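Local coordinates for halogenase (Chondromyces crocatus, PDB 3E1T), which binds FAD and probably uses the flavin to chlorinate a precursor of the myxobacterial natural product chondrochloren, at residues 9-14 with 157-162; 187-192 with 284-289; 217-222 with 233-238. One frame throughout, in Å; residues are numbered along the deposited sequence.

Interaction 1: 9-14 with 157-162; sequences DLIVIG and LMAHAR. With FAD (flavin-adenine dinucleotide), chain C.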
loop_
_atom_site.group_PDB
_atom_site.type_symbol
_atom_site.label_atom_id
_atom_site.label_comp_id
_atom_site.label_asym_id
_atom_site.label_seq_id
_atom_site.Cartn_x
_atom_site.Cartn_y
_atom_site.Cartn_z
ATOM N N ASP A 9 -3.393 -23.479 14.215
ATOM C CA ASP A 9 -4.048 -23.590 12.916
ATOM C C ASP A 9 -3.303 -22.685 11.916
ATOM O O ASP A 9 -3.176 -23.024 10.745
ATOM C CB ASP A 9 -5.542 -23.243 12.988
ATOM C CG ASP A 9 -6.334 -24.180 13.911
ATOM O OD1 ASP A 9 -6.878 -23.677 14.918
ATOM O OD2 ASP A 9 -6.433 -25.399 13.623
ATOM N N LEU A 10 -2.770 -21.563 12.412
ATOM C CA LEU A 10 -2.159 -20.530 11.563
ATOM C C LEU A 10 -1.053 -19.805 12.299
ATOM O O LEU A 10 -1.231 -19.412 13.448
ATOM C CB LEU A 10 -3.223 -19.503 11.134
ATOM C CG LEU A 10 -2.825 -18.181 10.453
ATOM C CD1 LEU A 10 -2.199 -18.455 9.082
ATOM C CD2 LEU A 10 -4.045 -17.262 10.309
ATOM N N ILE A 11 0.080 -19.618 11.625
ATOM C CA ILE A 11 1.120 -18.714 12.111
ATOM C C ILE A 11 1.248 -17.534 11.156
ATOM O O ILE A 11 1.484 -17.720 9.956
ATOM C CB ILE A 11 2.491 -19.405 12.246
ATOM C CG1 ILE A 11 2.406 -20.556 13.265
ATOM C CG2 ILE A 11 3.557 -18.381 12.675
ATOM C CD1 ILE A 11 3.453 -21.644 13.078
ATOM N N VAL A 12 1.096 -16.328 11.706
ATOM C CA VAL A 12 1.269 -15.097 10.953
ATOM C C VAL A 12 2.585 -14.435 11.338
ATOM O O VAL A 12 2.882 -14.260 12.523
ATOM C CB VAL A 12 0.071 -14.143 11.165
ATOM C CG1 VAL A 12 0.286 -12.823 10.435
ATOM C CG2 VAL A 12 -1.196 -14.808 10.662
ATOM N N ILE A 13 3.376 -14.109 10.320
ATOM C CA ILE A 13 4.651 -13.439 10.479
ATOM C C ILE A 13 4.506 -11.935 10.223
ATOM O O ILE A 13 4.464 -11.485 9.059
ATOM C CB ILE A 13 5.696 -13.982 9.472
ATOM C CG1 ILE A 13 5.623 -15.520 9.364
ATOM C CG2 ILE A 13 7.077 -13.420 9.809
ATOM C CD1 ILE A 13 6.532 -16.131 8.300
ATOM N N GLY A 14 4.453 -11.161 11.299
ATOM C CA GLY A 14 4.394 -9.698 11.223
ATOM C C GLY A 14 3.069 -9.194 11.751
ATOM O O GLY A 14 2.035 -9.780 11.464
ATOM N N LEU A 157 13.713 -20.939 18.603
ATOM C CA LEU A 157 12.651 -21.939 18.786
ATOM C C LEU A 157 11.902 -22.291 17.499
ATOM O O LEU A 157 12.216 -21.779 16.422
ATOM C CB LEU A 157 11.651 -21.464 19.840
ATOM C CG LEU A 157 12.069 -21.364 21.306
ATOM C CD1 LEU A 157 10.833 -21.085 22.151
ATOM C CD2 LEU A 157 12.777 -22.634 21.783
ATOM N N MET A 158 10.897 -23.159 17.624
ATOM C CA MET A 158 10.060 -23.540 16.493
ATOM C C MET A 158 8.580 -23.647 16.845
ATOM O O MET A 158 8.218 -23.863 18.006
ATOM C CB MET A 158 10.547 -24.854 15.881
ATOM C CG MET A 158 11.868 -24.725 15.149
ATOM S SD MET A 158 12.514 -26.293 14.564
ATOM C CE MET A 158 12.989 -27.104 16.102
ATOM N N ALA A 159 7.733 -23.485 15.829
ATOM C CA ALA A 159 6.290 -23.658 15.965
ATOM C C ALA A 159 5.709 -24.200 14.663
ATOM O O ALA A 159 6.264 -23.970 13.596
ATOM C CB ALA A 159 5.623 -22.338 16.352
ATOM N N HIS A 160 4.594 -24.919 14.757
ATOM C CA HIS A 160 4.015 -25.599 13.597
ATOM C C HIS A 160 2.548 -25.241 13.421
ATOM O O HIS A 160 1.877 -24.912 14.389
ATOM C CB HIS A 160 4.166 -27.123 13.716
ATOM C CG HIS A 160 5.548 -27.572 14.082
ATOM N ND1 HIS A 160 5.784 -28.589 14.983
ATOM C CD2 HIS A 160 6.768 -27.141 13.677
ATOM C CE1 HIS A 160 7.087 -28.765 15.115
ATOM N NE2 HIS A 160 7.706 -27.895 14.337
ATOM N N ALA A 161 2.060 -25.308 12.181
ATOM C CA ALA A 161 0.673 -24.981 11.865
ATOM C C ALA A 161 0.301 -25.520 10.503
ATOM O O ALA A 161 1.175 -25.855 9.708
ATOM C CB ALA A 161 0.453 -23.466 11.910
ATOM N N ARG A 162 -0.996 -25.603 10.231
ATOM C CA ARG A 162 -1.467 -26.003 8.907
ATOM C C ARG A 162 -1.194 -24.915 7.835
ATOM O O ARG A 162 -0.982 -25.233 6.658
ATOM C CB ARG A 162 -2.955 -26.373 8.958
ATOM C CG ARG A 162 -3.475 -27.027 7.674
ATOM C CD ARG A 162 -4.969 -27.295 7.719
ATOM N NE ARG A 162 -5.531 -27.451 6.375
ATOM C CZ ARG A 162 -6.801 -27.752 6.107
ATOM N NH1 ARG A 162 -7.676 -27.957 7.086
ATOM N NH2 ARG A 162 -7.205 -27.856 4.845
HETATM P PA FAD C . 4.126 -3.589 7.403
HETATM O O1A FAD C . 3.274 -2.412 7.798
HETATM O O2A FAD C . 5.470 -3.243 6.861
HETATM O O5B FAD C . 4.323 -4.498 8.724
HETATM C C5B FAD C . 5.035 -5.725 8.678
HETATM C C4B FAD C . 5.475 -6.110 10.094
HETATM O O4B FAD C . 6.286 -7.267 10.074
HETATM C C3B FAD C . 6.312 -5.005 10.730
HETATM O O3B FAD C . 5.712 -4.661 11.958
HETATM C C2B FAD C . 7.674 -5.624 10.966
HETATM O O2B FAD C . 8.181 -5.221 12.207
HETATM C C1B FAD C . 7.369 -7.110 10.956
HETATM N N9A FAD C . 8.469 -7.982 10.506
HETATM C C8A FAD C . 9.393 -7.771 9.514
HETATM N N7A FAD C . 10.189 -8.863 9.447
HETATM C C5A FAD C . 9.780 -9.771 10.366
HETATM C C6A FAD C . 10.233 -11.046 10.738
HETATM N N6A FAD C . 11.361 -11.564 10.233
HETATM N N1A FAD C . 9.574 -11.721 11.739
HETATM C C2A FAD C . 8.512 -11.156 12.397
HETATM N N3A FAD C . 8.085 -9.898 12.031
HETATM C C4A FAD C . 8.700 -9.223 11.034
HETATM N N1 FAD C . -0.057 3.166 2.430
HETATM C C2 FAD C . -1.233 3.794 2.736
HETATM O O2 FAD C . -2.223 3.096 2.945
HETATM N N3 FAD C . -1.277 5.176 2.782
HETATM C C4 FAD C . -0.137 5.934 2.537
HETATM O O4 FAD C . -0.167 7.164 2.599
HETATM C C4X FAD C . 1.053 5.294 2.213
HETATM N N5 FAD C . 2.208 6.010 1.963
HETATM C C5X FAD C . 3.380 5.347 1.654
HETATM C C6 FAD C . 4.552 6.062 1.389
HETATM C C7 FAD C . 5.736 5.377 1.073
HETATM C C7M FAD C . 6.920 6.159 0.577
HETATM C C8 FAD C . 5.750 3.978 1.017
HETATM C C8M FAD C . 6.941 3.213 0.485
HETATM C C9 FAD C . 4.582 3.275 1.293
HETATM C C9A FAD C . 3.396 3.947 1.608
HETATM N N10 FAD C . 2.252 3.221 1.883
HETATM C C10 FAD C . 1.082 3.889 2.175
HETATM C "C1'" FAD C . 2.291 1.704 1.946
HETATM C "C2'" FAD C . 2.283 1.133 3.369
HETATM O "O2'" FAD C . 3.484 1.525 4.001
HETATM C "C3'" FAD C . 2.208 -0.402 3.347
HETATM O "O3'" FAD C . 1.415 -0.850 2.269
HETATM C "C4'" FAD C . 1.602 -1.037 4.598
HETATM O "O4'" FAD C . 2.391 -0.709 5.720
HETATM C "C5'" FAD C . 1.569 -2.556 4.428
HETATM O "O5'" FAD C . 1.328 -3.164 5.667
HETATM P P FAD C . 1.863 -4.644 5.988
HETATM O O1P FAD C . 1.045 -5.220 7.124
HETATM O O2P FAD C . 1.752 -5.518 4.779
HETATM O O3P FAD C . 3.412 -4.477 6.295
#
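Ile11 and Ala161 meet where the first strand of the Rossmann-type FAD-binding fold, 10-13, passes against 157-161 of the neighbouring mixed four-stranded sheet. The two strands belong to different sheets, and their directions differ by 124°, so the contact is side-chain packing between strands of two sheets. Ile11 carries it. Its CG1 lies anti to the carbonyl carbon (chi1 -61°), and CD1, roughly anti to CA (chi2 156°), reaches the other strand. There CD1 sits 3.7 Å from Ala161 CB and 4.0 Å from Ala159 CB, the two methyls that point toward it, with the Ala159 carbonyl oxygen also close by. Ala161 CB has a second neighbour in Ile11 CG1 and also lies 3.8 Å from Leu10 N. At the chain turns, Arg162 CB approaches Asp9 O at 3.8 Å, while the extended arginine side chain leads away to a salt bridge with Glu340; Asp9 likewise turns its carboxylate from the contact, toward Arg32. Leu10 and Val12 pack against helix 17-27. At and just past the end of the strand the cofactor takes over: Gly14, of a probable GxGxxG motif, brings CA to 3.3 Å from FAD O4B, and Ile13 sets CG2, anti to its backbone N, 3.6 Å from FAD N1A of the adenine.

Interaction 2: 187-192 with 284-289; sequences FQNVAL and KDYSYC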
loop_
_atom_site.group_PDB
_atom_site.type_symbol
_atom_site.label_atom_id
_atom_site.label_comp_id
_atom_site.label_asym_id
_atom_site.label_seq_id
_atom_site.Cartn_x
_atom_site.Cartn_y
_atom_site.Cartn_z
ATOM N N PHE A 187 7.505 2.526 -11.845
ATOM C CA PHE A 187 7.552 3.183 -10.547
ATOM C C PHE A 187 8.939 3.059 -9.915
ATOM O O PHE A 187 9.084 2.629 -8.773
ATOM C CB PHE A 187 6.454 2.620 -9.629
ATOM C CG PHE A 187 5.057 2.785 -10.186
ATOM C CD1 PHE A 187 4.417 4.019 -10.138
ATOM C CD2 PHE A 187 4.410 1.723 -10.785
ATOM C CE1 PHE A 187 3.140 4.184 -10.665
ATOM C CE2 PHE A 187 3.128 1.867 -11.302
ATOM C CZ PHE A 187 2.488 3.112 -11.223
ATOM N N GLN A 188 9.951 3.467 -10.673
ATOM C CA GLN A 188 11.343 3.395 -10.245
ATOM C C GLN A 188 11.683 4.683 -9.504
ATOM O O GLN A 188 12.447 5.528 -9.992
ATOM C CB GLN A 188 12.238 3.207 -11.469
ATOM C CG GLN A 188 13.593 2.584 -11.187
ATOM C CD GLN A 188 14.265 2.099 -12.464
ATOM O OE1 GLN A 188 13.749 1.210 -13.152
ATOM N NE2 GLN A 188 15.406 2.699 -12.803
ATOM N N ASN A 189 11.086 4.820 -8.321
ATOM C CA ASN A 189 11.114 6.053 -7.559
ATOM C C ASN A 189 11.696 5.798 -6.175
ATOM O O ASN A 189 11.721 4.653 -5.707
ATOM C CB ASN A 189 9.696 6.618 -7.387
ATOM C CG ASN A 189 8.893 6.660 -8.682
ATOM O OD1 ASN A 189 7.658 6.554 -8.655
ATOM N ND2 ASN A 189 9.572 6.841 -9.810
ATOM N N VAL A 190 12.173 6.866 -5.540
ATOM C CA VAL A 190 12.584 6.833 -4.152
ATOM C C VAL A 190 11.809 7.908 -3.390
ATOM O O VAL A 190 11.624 9.022 -3.892
ATOM C CB VAL A 190 14.107 7.046 -3.989
ATOM C CG1 VAL A 190 14.870 5.954 -4.717
ATOM C CG2 VAL A 190 14.511 8.403 -4.526
ATOM N N ALA A 191 11.315 7.560 -2.208
ATOM C CA ALA A 191 10.657 8.545 -1.344
ATOM C C ALA A 191 11.617 8.995 -0.244
ATOM O O ALA A 191 12.349 8.186 0.329
ATOM C CB ALA A 191 9.398 7.987 -0.749
ATOM N N LEU A 192 11.613 10.293 0.027
ATOM C CA LEU A 192 12.450 10.895 1.060
ATOM C C LEU A 192 11.509 11.694 1.935
ATOM O O LEU A 192 10.863 12.614 1.441
ATOM C CB LEU A 192 13.478 11.819 0.412
ATOM C CG LEU A 192 14.486 12.528 1.319
ATOM C CD1 LEU A 192 15.409 11.519 2.012
ATOM C CD2 LEU A 192 15.301 13.493 0.492
ATOM N N LYS A 284 13.132 2.938 -1.183
ATOM C CA LYS A 284 13.597 2.765 -2.539
ATOM C C LYS A 284 13.140 1.390 -2.994
ATOM O O LYS A 284 12.851 0.532 -2.157
ATOM C CB LYS A 284 15.122 2.870 -2.508
ATOM C CG LYS A 284 15.879 2.550 -3.763
ATOM C CD LYS A 284 17.320 3.035 -3.638
ATOM C CE LYS A 284 18.007 2.484 -2.377
ATOM N NZ LYS A 284 18.342 1.023 -2.461
ATOM N N ASP A 285 13.058 1.177 -4.305
ATOM C CA ASP A 285 12.735 -0.140 -4.850
ATOM C C ASP A 285 11.505 -0.723 -4.148
ATOM O O ASP A 285 11.488 -1.904 -3.795
ATOM C CB ASP A 285 13.951 -1.100 -4.710
ATOM C CG ASP A 285 15.147 -0.660 -5.539
ATOM O OD1 ASP A 285 14.951 -0.275 -6.706
ATOM O OD2 ASP A 285 16.292 -0.697 -5.023
ATOM N N TYR A 286 10.481 0.115 -3.945
ATOM C CA TYR A 286 9.261 -0.301 -3.270
ATOM C C TYR A 286 8.175 -0.833 -4.196
ATOM O O TYR A 286 7.188 -1.398 -3.709
ATOM C CB TYR A 286 8.692 0.852 -2.426
ATOM C CG TYR A 286 8.402 2.137 -3.203
ATOM C CD1 TYR A 286 7.401 2.188 -4.183
ATOM C CD2 TYR A 286 9.120 3.301 -2.937
ATOM C CE1 TYR A 286 7.135 3.382 -4.892
ATOM C CE2 TYR A 286 8.860 4.496 -3.631
ATOM C CZ TYR A 286 7.878 4.528 -4.602
ATOM O OH TYR A 286 7.621 5.717 -5.261
ATOM N N SER A 287 8.324 -0.663 -5.509
ATOM C CA SER A 287 7.261 -1.107 -6.434
ATOM C C SER A 287 7.577 -2.467 -7.055
ATOM O O SER A 287 8.569 -2.604 -7.748
ATOM C CB SER A 287 7.004 -0.089 -7.543
ATOM O OG SER A 287 5.816 -0.441 -8.265
ATOM N N TYR A 288 6.732 -3.459 -6.802
ATOM C CA TYR A 288 7.027 -4.846 -7.207
ATOM C C TYR A 288 5.794 -5.713 -7.075
ATOM O O TYR A 288 4.820 -5.327 -6.435
ATOM C CB TYR A 288 8.167 -5.452 -6.358
ATOM C CG TYR A 288 7.939 -5.313 -4.877
ATOM C CD1 TYR A 288 7.021 -6.120 -4.219
ATOM C CD2 TYR A 288 8.634 -4.349 -4.131
ATOM C CE1 TYR A 288 6.786 -5.981 -2.855
ATOM C CE2 TYR A 288 8.405 -4.204 -2.762
ATOM C CZ TYR A 288 7.469 -5.024 -2.140
ATOM O OH TYR A 288 7.217 -4.886 -0.796
ATOM N N CYS A 289 5.857 -6.889 -7.681
ATOM C CA CYS A 289 4.829 -7.900 -7.526
ATOM C C CYS A 289 5.544 -9.244 -7.510
ATOM O O CYS A 289 6.583 -9.412 -8.143
ATOM C CB CYS A 289 3.811 -7.832 -8.666
ATOM S SG CYS A 289 2.322 -8.869 -8.467
HETATM O O HOH W 1 10.392 1.890 -6.235
HETATM O O HOH W 2 13.075 2.675 -6.536
#
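Tyr286 and Asn189 make the tight part of this contact, with Tyr286 OH only 3.1 Å from Asn189 CB. It lies at the start of strand 189-197 in the large mixed sheet, beside strand 281-284 and just after an inverse gamma turn centred on Gln188. CG of Tyr286 lies between its backbone N and carbonyl carbon (chi1 57°), and the ring crosses Asn189 obliquely, amide and ring planes 67° apart. Tyr286 CE2 lies 3.5 Å from Asn189 O, and Ala191 N stands at the ring edge. The hydroxyl itself is hydrogen-bonded to Asp309. Separately, at the start of segment 187-192, Ser287 CB packs 3.5 Å from Phe187 CB, while Ser287 OG turns to Val308 O. Between the backbones, water 1 accepts from Tyr286 N at 2.9 Å, near Phe187 O and Asn189 O but with more acceptors in reach than protons to give; water 2 accepts from Asp285 N. An alanine in place of Tyr286 would probably open a gap beside Asn189 and leave Asp309 without its hydroxyl partner. The exposed side is looser: Val190 CG1 lies alongside the Lys284 chain, 3.7 Å from CG, before the lysine bends away to a long salt bridge with Asp285. Ala191 touches FAD. Around the contact, helix 340-368 packs on Phe187 and Asn189, helix 238-241 on Val190 and Lys284, and strand 229-237 on Asn189, Val190 and Tyr286.

Interaction 3: 217-222 with 233-238; sequences DGWFWY and GAVVSR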
loop_
_atom_site.group_PDB
_atom_site.type_symbol
_atom_site.label_atom_id
_atom_site.label_comp_id
_atom_site.label_asym_id
_atom_site.label_seq_id
_atom_site.Cartn_x
_atom_site.Cartn_y
_atom_site.Cartn_z
ATOM N N ASP A 217 10.973 17.693 -10.285
ATOM C CA ASP A 217 11.748 16.463 -10.050
ATOM C C ASP A 217 10.922 15.317 -9.434
ATOM O O ASP A 217 11.477 14.282 -9.040
ATOM C CB ASP A 217 12.983 16.765 -9.191
ATOM C CG ASP A 217 14.122 17.410 -9.987
ATOM O OD1 ASP A 217 13.987 17.608 -11.208
ATOM O OD2 ASP A 217 15.171 17.693 -9.387
ATOM N N GLY A 218 9.608 15.487 -9.367
ATOM C CA GLY A 218 8.742 14.461 -8.777
ATOM C C GLY A 218 7.521 15.053 -8.138
ATOM O O GLY A 218 6.921 15.976 -8.686
ATOM N N TRP A 219 7.142 14.530 -6.978
ATOM C CA TRP A 219 5.966 15.035 -6.284
ATOM C C TRP A 219 6.070 14.878 -4.776
ATOM O O TRP A 219 6.838 14.057 -4.282
ATOM C CB TRP A 219 4.664 14.403 -6.823
ATOM C CG TRP A 219 4.545 12.909 -6.620
ATOM C CD1 TRP A 219 5.070 11.933 -7.415
ATOM C CD2 TRP A 219 3.831 12.232 -5.573
ATOM N NE1 TRP A 219 4.740 10.688 -6.921
ATOM C CE2 TRP A 219 3.986 10.843 -5.790
ATOM C CE3 TRP A 219 3.099 12.664 -4.463
ATOM C CZ2 TRP A 219 3.436 9.881 -4.936
ATOM C CZ3 TRP A 219 2.540 11.709 -3.615
ATOM C CH2 TRP A 219 2.712 10.330 -3.858
ATOM N N PHE A 220 5.296 15.689 -4.060
ATOM C CA PHE A 220 5.266 15.684 -2.603
ATOM C C PHE A 220 3.939 15.150 -2.093
ATOM O O PHE A 220 2.893 15.382 -2.708
ATOM C CB PHE A 220 5.425 17.114 -2.073
ATOM C CG PHE A 220 6.830 17.512 -1.778
ATOM C CD1 PHE A 220 7.410 17.193 -0.553
ATOM C CD2 PHE A 220 7.562 18.247 -2.702
ATOM C CE1 PHE A 220 8.721 17.572 -0.262
ATOM C CE2 PHE A 220 8.869 18.637 -2.436
ATOM C CZ PHE A 220 9.455 18.310 -1.208
ATOM N N TRP A 221 3.973 14.436 -0.975
ATOM C CA TRP A 221 2.772 14.277 -0.160
ATOM C C TRP A 221 2.869 15.157 1.079
ATOM O O TRP A 221 3.973 15.498 1.525
ATOM C CB TRP A 221 2.495 12.814 0.213
ATOM C CG TRP A 221 3.343 12.247 1.337
ATOM C CD1 TRP A 221 3.193 12.474 2.677
ATOM C CD2 TRP A 221 4.435 11.317 1.210
ATOM N NE1 TRP A 221 4.142 11.772 3.394
ATOM C CE2 TRP A 221 4.907 11.045 2.518
ATOM C CE3 TRP A 221 5.073 10.706 0.117
ATOM C CZ2 TRP A 221 5.978 10.180 2.764
ATOM C CZ3 TRP A 221 6.132 9.833 0.362
ATOM C CH2 TRP A 221 6.583 9.586 1.683
ATOM N N TYR A 222 1.709 15.512 1.626
ATOM C CA TYR A 222 1.590 16.442 2.758
ATOM C C TYR A 222 0.369 15.979 3.537
ATOM O O TYR A 222 -0.760 16.260 3.152
ATOM C CB TYR A 222 1.385 17.877 2.259
ATOM C CG TYR A 222 1.417 18.965 3.336
ATOM C CD1 TYR A 222 2.608 19.610 3.657
ATOM C CD2 TYR A 222 0.254 19.368 4.002
ATOM C CE1 TYR A 222 2.654 20.619 4.625
ATOM C CE2 TYR A 222 0.286 20.401 4.987
ATOM C CZ TYR A 222 1.491 21.009 5.287
ATOM O OH TYR A 222 1.572 22.019 6.236
ATOM N N GLY A 233 6.708 14.144 2.363
ATOM C CA GLY A 233 7.621 13.303 1.607
ATOM C C GLY A 233 7.733 13.701 0.162
ATOM O O GLY A 233 6.728 14.062 -0.464
ATOM N N ALA A 234 8.959 13.654 -0.351
ATOM C CA ALA A 234 9.238 13.866 -1.770
ATOM C C ALA A 234 9.470 12.507 -2.430
ATOM O O ALA A 234 10.257 11.684 -1.929
ATOM C CB ALA A 234 10.447 14.750 -1.940
ATOM N N VAL A 235 8.730 12.261 -3.508
ATOM C CA VAL A 235 8.868 11.048 -4.306
ATOM C C VAL A 235 9.580 11.504 -5.590
ATOM O O VAL A 235 9.005 12.246 -6.395
ATOM C CB VAL A 235 7.496 10.400 -4.622
ATOM C CG1 VAL A 235 7.649 9.202 -5.546
ATOM C CG2 VAL A 235 6.750 9.996 -3.314
ATOM N N VAL A 236 10.838 11.087 -5.741
ATOM C CA VAL A 236 11.693 11.513 -6.854
ATOM C C VAL A 236 12.265 10.280 -7.592
ATOM O O VAL A 236 11.933 9.148 -7.247
ATOM C CB VAL A 236 12.805 12.498 -6.355
ATOM C CG1 VAL A 236 12.176 13.776 -5.741
ATOM C CG2 VAL A 236 13.722 11.845 -5.329
ATOM N N SER A 237 13.089 10.496 -8.619
ATOM C CA SER A 237 13.679 9.396 -9.373
ATOM C C SER A 237 14.703 8.624 -8.547
ATOM O O SER A 237 15.456 9.206 -7.764
ATOM C CB SER A 237 14.336 9.902 -10.662
ATOM O OG SER A 237 15.663 10.347 -10.399
ATOM N N ARG A 238 14.730 7.308 -8.750
ATOM C CA ARG A 238 15.761 6.440 -8.185
ATOM C C ARG A 238 17.171 6.969 -8.470
ATOM O O ARG A 238 18.063 6.854 -7.633
ATOM C CB ARG A 238 15.613 5.011 -8.726
ATOM C CG ARG A 238 16.403 3.977 -7.929
ATOM C CD ARG A 238 16.395 2.575 -8.560
ATOM N NE ARG A 238 16.872 1.586 -7.590
ATOM C CZ ARG A 238 18.154 1.304 -7.367
ATOM N NH1 ARG A 238 19.108 1.916 -8.058
ATOM N NH2 ARG A 238 18.487 0.404 -6.452
HETATM O O HOH W 3 14.001 13.269 -9.629
#
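The antiparallel beta hairpin of strands 218-224 and 229-237 brings Trp219 opposite Val235 and Trp221 opposite Gly233, both as hydrogen-bonded pairs. Val235 N donates to Trp219 O at 2.7 Å in an almost straight bond (178°), and Trp219 N returns one to Val235 O; Trp221 and Gly233 exchange a second pair. On the tryptophan face, CG of Trp219 lies between the backbone N and the carbonyl carbon (chi1 64°), and Val235 CB lies over the five-membered ring in a CH-pi contact, 3.8 Å from its centroid. Val235 CG2 bridges the indoles, at 3.7 Å from Trp219 CZ2 and, at the other ring's edge, equally near Trp221 CZ3. The six-membered ring of Trp221 is laid flat over Gly233, with CA 3.5 Å from the centroid and 7° off the normal; a CB there would run into CZ2. On the other face, Ala234 CB sits over the Phe220 ring, which helix 248-257 packs against. Water 3 joins Asp217 O to Ser237 N where the strand pairing ends. With CH-pi contacts on one ring face and each NE1 hydrogen-bonded (Trp219 to Tyr366, Trp221 to Ser231), the indoles are probably held in fixed orientations, including that of Trp221, which touches FAD.

How the interactions relate
From the N terminus, interaction 1 comes first: strand 10-13 of the parallel FAD-binding sheet is met by 157-161 after a loop of more than 140 residues, joining that sheet to the smaller mixed one. Interaction 2 then opens at 187-192 and closes at 284-289, and the hairpin of interaction 3 is nested wholly inside this loop. Interactions 2 and 3 touch, since strands 189-197 and 229-237 are neighbours in the large mixed sheet; Leu192 N lies 2.8 Å from Ala234 O, and Asp285 forms a salt bridge with Arg238. Interaction 1 stands apart, its centre about 30 Å from that of interaction 2, yet FAD touches all three.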